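Local coordinates for glycosyl hydrolase family 61, 2 protein (Heterobasidion irregulare TC 32-1, PDB 5NNS), which cleaves polysaccharides such as cellulose oxidatively at a single active-site copper ion, yielding C1-oxidised products, at residues T64-A67 against G68-V71; A90-G93 against G94-T98; N203-I206 against Y207-E210. All coordinates share one frame; numbering follows the deposited sequence.

Contact 1: T64-A67 against G68-V71; sequences TVAA and GSSV
Val-65 and Ser-69 meet where the chain leaves strand 63-66 and doubles back through a type II beta turn spanning Ala-66 to Ser-69, which links that strand to strand 70-75. Val-65 CB lies 3.9 Å from Ser-69 OG, and the valine side chain is buried against Leu-9, Ala-10 and Ile-140. Ala-66 O receives the turn-closing bond from Ser-69 N at 3.1 Å and a second, short one from Ser-69 OG at 2.5 Å. Both donors arrive from the same face of that carbonyl: the amide stands well above its plane, while the hydroxyl is tilted from it by only 26°. This double grip is possible because OG is folded back beside the serine's own N, opposite its carbonyl carbon (chi1 -60°). The methyl CB of Ala-66 also lies near the hydroxyl, 3.6 Å from Ser-69 OG. Ala-67 takes the next corner, its CB bond directed away from the returning limb and the methyl resting on Val-175. Gly-68 is the third residue of the turn, the position of positive phi where glycine is usual; a CB here would run into Ala-67 O. With an alanine in place of Ser-69, Ala-66 O would probably keep only the amide as its donor within the turn, and this corner would be held less firmly. The chemistry is therefore that of a backbone turn reinforced by a single hydroxyl, with one carbonyl oxygen serving two donors from the same residue.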
loop_
_atom_site.group_PDB
_atom_site.type_symbol
_atom_site.label_atom_id
_atom_site.label_comp_id
_atom_site.label_asym_id
_atom_site.label_seq_id
_atom_site.Cartn_x
_atom_site.Cartn_y
_atom_site.Cartn_z
ATOM N N THR A 64 14.148 -5.285 -9.595
ATOM C CA THR A 64 14.710 -6.543 -9.106
ATOM C C THR A 64 15.354 -6.312 -7.747
ATOM O O THR A 64 16.200 -5.429 -7.607
ATOM C CB THR A 64 15.737 -7.132 -10.084
ATOM O OG1 THR A 64 15.140 -7.231 -11.382
ATOM C CG2 THR A 64 16.184 -8.521 -9.631
ATOM N N VAL A 65 14.929 -7.099 -6.753
ATOM C CA VAL A 65 15.401 -6.979 -5.366
ATOM C C VAL A 65 15.437 -8.348 -4.692
ATOM O O VAL A 65 14.598 -9.201 -4.967
ATOM C CB VAL A 65 14.514 -6.022 -4.513
ATOM C CG1 VAL A 65 14.715 -4.578 -4.936
ATOM C CG2 VAL A 65 13.034 -6.382 -4.586
ATOM N N ALA A 66 16.407 -8.552 -3.806
ATOM C CA ALA A 66 16.481 -9.787 -3.028
ATOM C C ALA A 66 15.407 -9.772 -1.949
ATOM O O ALA A 66 15.022 -8.707 -1.452
ATOM C CB ALA A 66 17.853 -9.945 -2.391
ATOM N N ALA A 67 14.909 -10.955 -1.603
ATOM C CA ALA A 67 14.046 -11.106 -0.446
ATOM C C ALA A 67 14.924 -10.779 0.753
ATOM O O ALA A 67 16.081 -11.195 0.793
ATOM C CB ALA A 67 13.490 -12.523 -0.368
ATOM N N GLY A 68 14.392 -10.003 1.699
ATOM C CA GLY A 68 15.189 -9.445 2.801
ATOM C C GLY A 68 15.555 -7.980 2.596
ATOM O O GLY A 68 15.863 -7.286 3.568
ATOM N N SER A 69 15.520 -7.515 1.337
ATOM C CA SER A 69 15.844 -6.130 0.973
ATOM C C SER A 69 14.924 -5.095 1.609
ATOM O O SER A 69 13.730 -5.331 1.768
ATOM C CB SER A 69 15.735 -5.918 -0.544
ATOM O OG SER A 69 16.616 -6.748 -1.273
ATOM N N SER A 70 15.502 -3.939 1.920
ATOM C CA SER A 70 14.775 -2.785 2.426
ATOM C C SER A 70 14.144 -2.038 1.244
ATOM O O SER A 70 14.813 -1.777 0.234
ATOM C CB SER A 70 15.737 -1.862 3.181
ATOM O OG SER A 70 15.050 -0.815 3.830
ATOM N N VAL A 71 12.863 -1.695 1.382
ATOM C CA VAL A 71 12.123 -0.958 0.361
ATOM C C VAL A 71 11.493 0.272 1.002
ATOM O O VAL A 71 10.824 0.166 2.032
ATOM C CB VAL A 71 11.057 -1.834 -0.364
ATOM C CG1 VAL A 71 11.743 -2.848 -1.272
ATOM C CG2 VAL A 71 10.131 -2.564 0.603
#

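Contact 2: A90-G93 against G94-T98. With NA (sodium ion), chain P.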
loop_
_atom_site.group_PDB
_atom_site.type_symbol
_atom_site.label_atom_id
_atom_site.label_comp_id
_atom_site.label_asym_id
_atom_site.label_seq_id
_atom_site.Cartn_x
_atom_site.Cartn_y
_atom_site.Cartn_z
ATOM N N ALA A 90 1.658 -9.077 -3.352
ATOM C CA ALA A 90 0.899 -10.121 -4.028
ATOM C C ALA A 90 1.739 -10.730 -5.127
ATOM O O ALA A 90 2.360 -10.005 -5.894
ATOM C CB ALA A 90 -0.375 -9.542 -4.626
ATOM N N ASN A 91 1.735 -12.059 -5.206
ATOM C CA ASN A 91 2.346 -12.784 -6.319
ATOM C C ASN A 91 1.515 -12.520 -7.572
ATOM O O ASN A 91 0.296 -12.649 -7.545
ATOM C CB ASN A 91 2.394 -14.288 -6.019
ATOM C CG ASN A 91 3.420 -15.029 -6.862
ATOM O OD1 ASN A 91 3.453 -14.902 -8.091
ATOM N ND2 ASN A 91 4.262 -15.817 -6.199
ATOM N N CYS A 92 2.179 -12.140 -8.659
ATOM C CA CYS A 92 1.503 -11.888 -9.935
ATOM C C CYS A 92 1.108 -13.175 -10.678
ATOM O O CYS A 92 0.283 -13.126 -11.594
ATOM C CB CYS A 92 2.377 -11.005 -10.834
ATOM S SG CYS A 92 2.641 -9.342 -10.175
ATOM N N GLY A 93 1.697 -14.310 -10.299
ATOM C CA GLY A 93 1.375 -15.601 -10.915
ATOM C C GLY A 93 1.646 -15.612 -12.407
ATOM O O GLY A 93 0.794 -16.031 -13.190
ATOM N N GLY A 94 2.838 -15.142 -12.782
ATOM C CA GLY A 94 3.208 -14.896 -14.175
ATOM C C GLY A 94 3.887 -13.543 -14.308
ATOM O O GLY A 94 4.620 -13.123 -13.410
ATOM N N ASP A 95 3.643 -12.865 -15.424
ATOM C CA ASP A 95 4.151 -11.509 -15.653
ATOM C C ASP A 95 3.253 -10.504 -14.913
ATOM O O ASP A 95 2.028 -10.573 -15.025
ATOM C CB ASP A 95 4.164 -11.216 -17.164
ATOM C CG ASP A 95 4.890 -9.915 -17.525
ATOM O OD1 ASP A 95 5.661 -9.376 -16.697
ATOM O OD2 ASP A 95 4.706 -9.431 -18.665
ATOM N N CYS A 96 3.853 -9.587 -14.152
ATOM C CA CYS A 96 3.087 -8.531 -13.456
ATOM C C CYS A 96 2.488 -7.518 -14.423
ATOM O O CYS A 96 1.374 -7.035 -14.214
ATOM C CB CYS A 96 3.946 -7.785 -12.431
ATOM S SG CYS A 96 4.429 -8.747 -10.983
ATOM N N THR A 97 3.237 -7.212 -15.478
ATOM C CA THR A 97 2.820 -6.270 -16.516
ATOM C C THR A 97 1.455 -6.625 -17.124
ATOM O O THR A 97 0.666 -5.732 -17.430
ATOM C CB THR A 97 3.903 -6.194 -17.619
ATOM O OG1 THR A 97 5.197 -6.045 -17.013
ATOM C CG2 THR A 97 3.661 -5.032 -18.577
ATOM N N THR A 98 1.181 -7.921 -17.283
ATOM C CA THR A 98 -0.087 -8.402 -17.858
ATOM C C THR A 98 -1.125 -8.861 -16.811
ATOM O O THR A 98 -2.223 -9.282 -17.177
ATOM C CB THR A 98 0.176 -9.560 -18.845
ATOM O OG1 THR A 98 0.692 -10.694 -18.139
ATOM C CG2 THR A 98 1.177 -9.138 -19.905
HETATM NA NA NA P . 7.490 -7.879 -15.878
HETATM O O HOH W 1 6.572 -9.529 -14.108
HETATM O O HOH W 2 9.322 -6.490 -15.883
HETATM O O HOH W 3 9.200 -8.882 -17.111
#
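Cys-92 and Cys-96 approach to 5.1 Å between their CA atoms as the chain curls off the end of strand 85-91, bending through Gly-93 and Gly-94, which both have positive phi. A disulfide closes this small loop: Cys-92 SG and Cys-96 SG are bonded at 2.1 Å with a chi3 of 96°, close to the relaxed perpendicular value. Each sulfur lies opposite its residue's carbonyl carbon (chi1 -65° and -69°), a matching pair of turns that brings the two together across the loop. The bridge is buried against Ile-150 of strand 147-157. At the start of the bend, Asn-91 OD1 accepts from Gly-93 N at 2.9 Å, forming an Asx turn. Asp-95 directs its CB away from the 90-93 limb, and Asp-95 OD1 binds a sodium ion at 2.5 Å. Three waters also bind the ion, and one of them accepts from Cys-96 N at 2.7 Å, tying the metal to the disulfide's backbone. Longer, weak bonds run from Thr-97 N and OG1 to the same OD1. In this secreted protein the disulfide, with three residues between its cysteines, thus closes the bend that opens the connection from strand 85-91 toward strand 106-116, held against strand 147-157 of the same sheet.

Contact 3: N203-I206 against Y207-E210; sequences NIDI and YSHE
Asp-205 to His-209 form two overlapping beta turns: Ile-206 O accepts from His-209 N at 3.1 Å, and Asp-205 O accepts weakly from Ser-208 N. The coil belongs to a surface loop of this AA9 monooxygenase in which Asp-205, Tyr-207 and Glu-210 bind the cellulose chain. Asp-205 gathers most of the polar contacts. Its CG is anti to the backbone N (chi1 173°), which swings the carboxylate across the first turn. There OD1 accepts weakly from Tyr-207 N, as in an Asx turn, and also bonds Ser-161 OG of another loop; Asp-205 OD2 takes the hydroxyl of Ser-208, OG to OD2 2.7 Å, from above the carboxylate plane. Asp-205 O also takes a stronger bond than that of the turn, from His-209 ND1 at 3.0 Å. It runs in an almost straight line (178°), and the oxygen lies in the plane of the imidazole, so the ring's rotation is fixed by a well-aimed edge-on bond. Thus the aspartate grips the turn both through its carboxylate and through its main chain. The apolar partner of Tyr-207 is Ile-206, whose side chain runs alongside the ring and points the same way, and which also touches Ile-82. The phenol end is anchored outside the turn, Tyr-207 OH bonding to His-159 O; the side chain of Tyr-207 lies about 9 Å from that of the copper ligand His-80. Over one face of the tyrosine ring sits Ile-206 CG1, a CH-pi contact 3.6 Å from the centroid of the Tyr-207 ring and only 8° from its normal.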
loop_
_atom_site.group_PDB
_atom_site.type_symbol
_atom_site.label_atom_id
_atom_site.label_comp_id
_atom_site.label_asym_id
_atom_site.label_seq_id
_atom_site.Cartn_x
_atom_site.Cartn_y
_atom_site.Cartn_z
ATOM N N ASN A 203 -15.306 2.334 8.765
ATOM C CA ASN A 203 -16.460 3.202 8.950
ATOM C C ASN A 203 -16.417 3.698 10.383
ATOM O O ASN A 203 -17.016 3.118 11.282
ATOM C CB ASN A 203 -17.752 2.428 8.656
ATOM C CG ASN A 203 -18.998 3.296 8.723
ATOM O OD1 ASN A 203 -18.932 4.530 8.655
ATOM N ND2 ASN A 203 -20.151 2.649 8.830
ATOM N N ILE A 204 -15.693 4.790 10.581
ATOM C CA ILE A 204 -15.355 5.275 11.914
ATOM C C ILE A 204 -15.536 6.780 11.980
ATOM O O ILE A 204 -15.236 7.497 11.028
ATOM C CB ILE A 204 -13.906 4.868 12.301
ATOM C CG1 ILE A 204 -13.602 5.219 13.766
ATOM C CG2 ILE A 204 -12.871 5.496 11.375
ATOM C CD1 ILE A 204 -12.423 4.456 14.327
ATOM N N ASP A 205 -16.065 7.240 13.103
ATOM C CA ASP A 205 -16.142 8.652 13.420
ATOM C C ASP A 205 -15.283 8.802 14.658
ATOM O O ASP A 205 -15.732 8.511 15.764
ATOM C CB ASP A 205 -17.600 9.052 13.691
ATOM C CG ASP A 205 -17.753 10.492 14.193
ATOM O OD1 ASP A 205 -16.834 11.326 14.020
ATOM O OD2 ASP A 205 -18.825 10.787 14.756
ATOM N N ILE A 206 -14.041 9.237 14.460
ATOM C CA ILE A 206 -13.083 9.395 15.572
ATOM C C ILE A 206 -13.534 10.440 16.607
ATOM O O ILE A 206 -13.221 10.312 17.792
ATOM C CB ILE A 206 -11.636 9.702 15.083
ATOM C CG1 ILE A 206 -11.537 11.070 14.381
ATOM C CG2 ILE A 206 -11.131 8.587 14.170
ATOM C CD1 ILE A 206 -10.123 11.446 13.991
ATOM N N TYR A 207 -14.302 11.434 16.155
ATOM C CA TYR A 207 -14.740 12.561 17.002
ATOM C C TYR A 207 -15.836 12.219 18.023
ATOM O O TYR A 207 -16.000 12.943 18.997
ATOM C CB TYR A 207 -15.153 13.749 16.123
ATOM C CG TYR A 207 -14.081 14.054 15.108
ATOM C CD1 TYR A 207 -12.810 14.471 15.519
ATOM C CD2 TYR A 207 -14.303 13.866 13.740
ATOM C CE1 TYR A 207 -11.799 14.716 14.594
ATOM C CE2 TYR A 207 -13.299 14.113 12.813
ATOM C CZ TYR A 207 -12.049 14.537 13.251
ATOM O OH TYR A 207 -11.031 14.786 12.376
ATOM N N SER A 208 -16.569 11.128 17.804
ATOM C CA SER A 208 -17.468 10.569 18.823
ATOM C C SER A 208 -16.817 9.453 19.659
ATOM O O SER A 208 -17.515 8.738 20.361
ATOM C CB SER A 208 -18.734 10.038 18.151
ATOM O OG SER A 208 -19.373 11.065 17.415
ATOM N N HIS A 209 -15.494 9.304 19.580
ATOM C CA HIS A 209 -14.753 8.253 20.288
ATOM C C HIS A 209 -13.383 8.793 20.696
ATOM O O HIS A 209 -12.359 8.119 20.535
ATOM C CB HIS A 209 -14.584 7.009 19.402
ATOM C CG HIS A 209 -15.868 6.317 19.081
ATOM N ND1 HIS A 209 -16.586 6.571 17.932
ATOM C CD2 HIS A 209 -16.578 5.397 19.774
ATOM C CE1 HIS A 209 -17.678 5.829 17.927
ATOM N NE2 HIS A 209 -17.695 5.104 19.031
ATOM N N GLU A 210 -13.380 10.002 21.259
ATOM C CA GLU A 210 -12.145 10.748 21.503
ATOM C C GLU A 210 -11.301 10.234 22.670
ATOM O O GLU A 210 -10.149 10.650 22.813
ATOM C CB GLU A 210 -12.446 12.241 21.706
ATOM C CG GLU A 210 -13.196 12.891 20.548
ATOM C CD GLU A 210 -12.822 14.353 20.316
ATOM O OE1 GLU A 210 -12.610 15.095 21.301
ATOM O OE2 GLU A 210 -12.759 14.771 19.135
#

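How the contacts relate
Following the chain from the N terminus, the three contacts come in series, none nesting in or crossing another. Contact 1 closes the turn between strand 63-66, an outer strand of the six-stranded sheet, and strand 70-75 of the four-stranded sheet, and so ties the two sheets together at one end. Contact 2 closes the loop just after strand 85-91, which belongs to that same larger sheet; its centre is 17 Å from that of contact 1, with no touch. Contact 3 follows much later, in the long loop region after strand 165-176. It lies about 38 Å from both, centre to centre, across the middle of the molecule, and forms part of the substrate-binding surface.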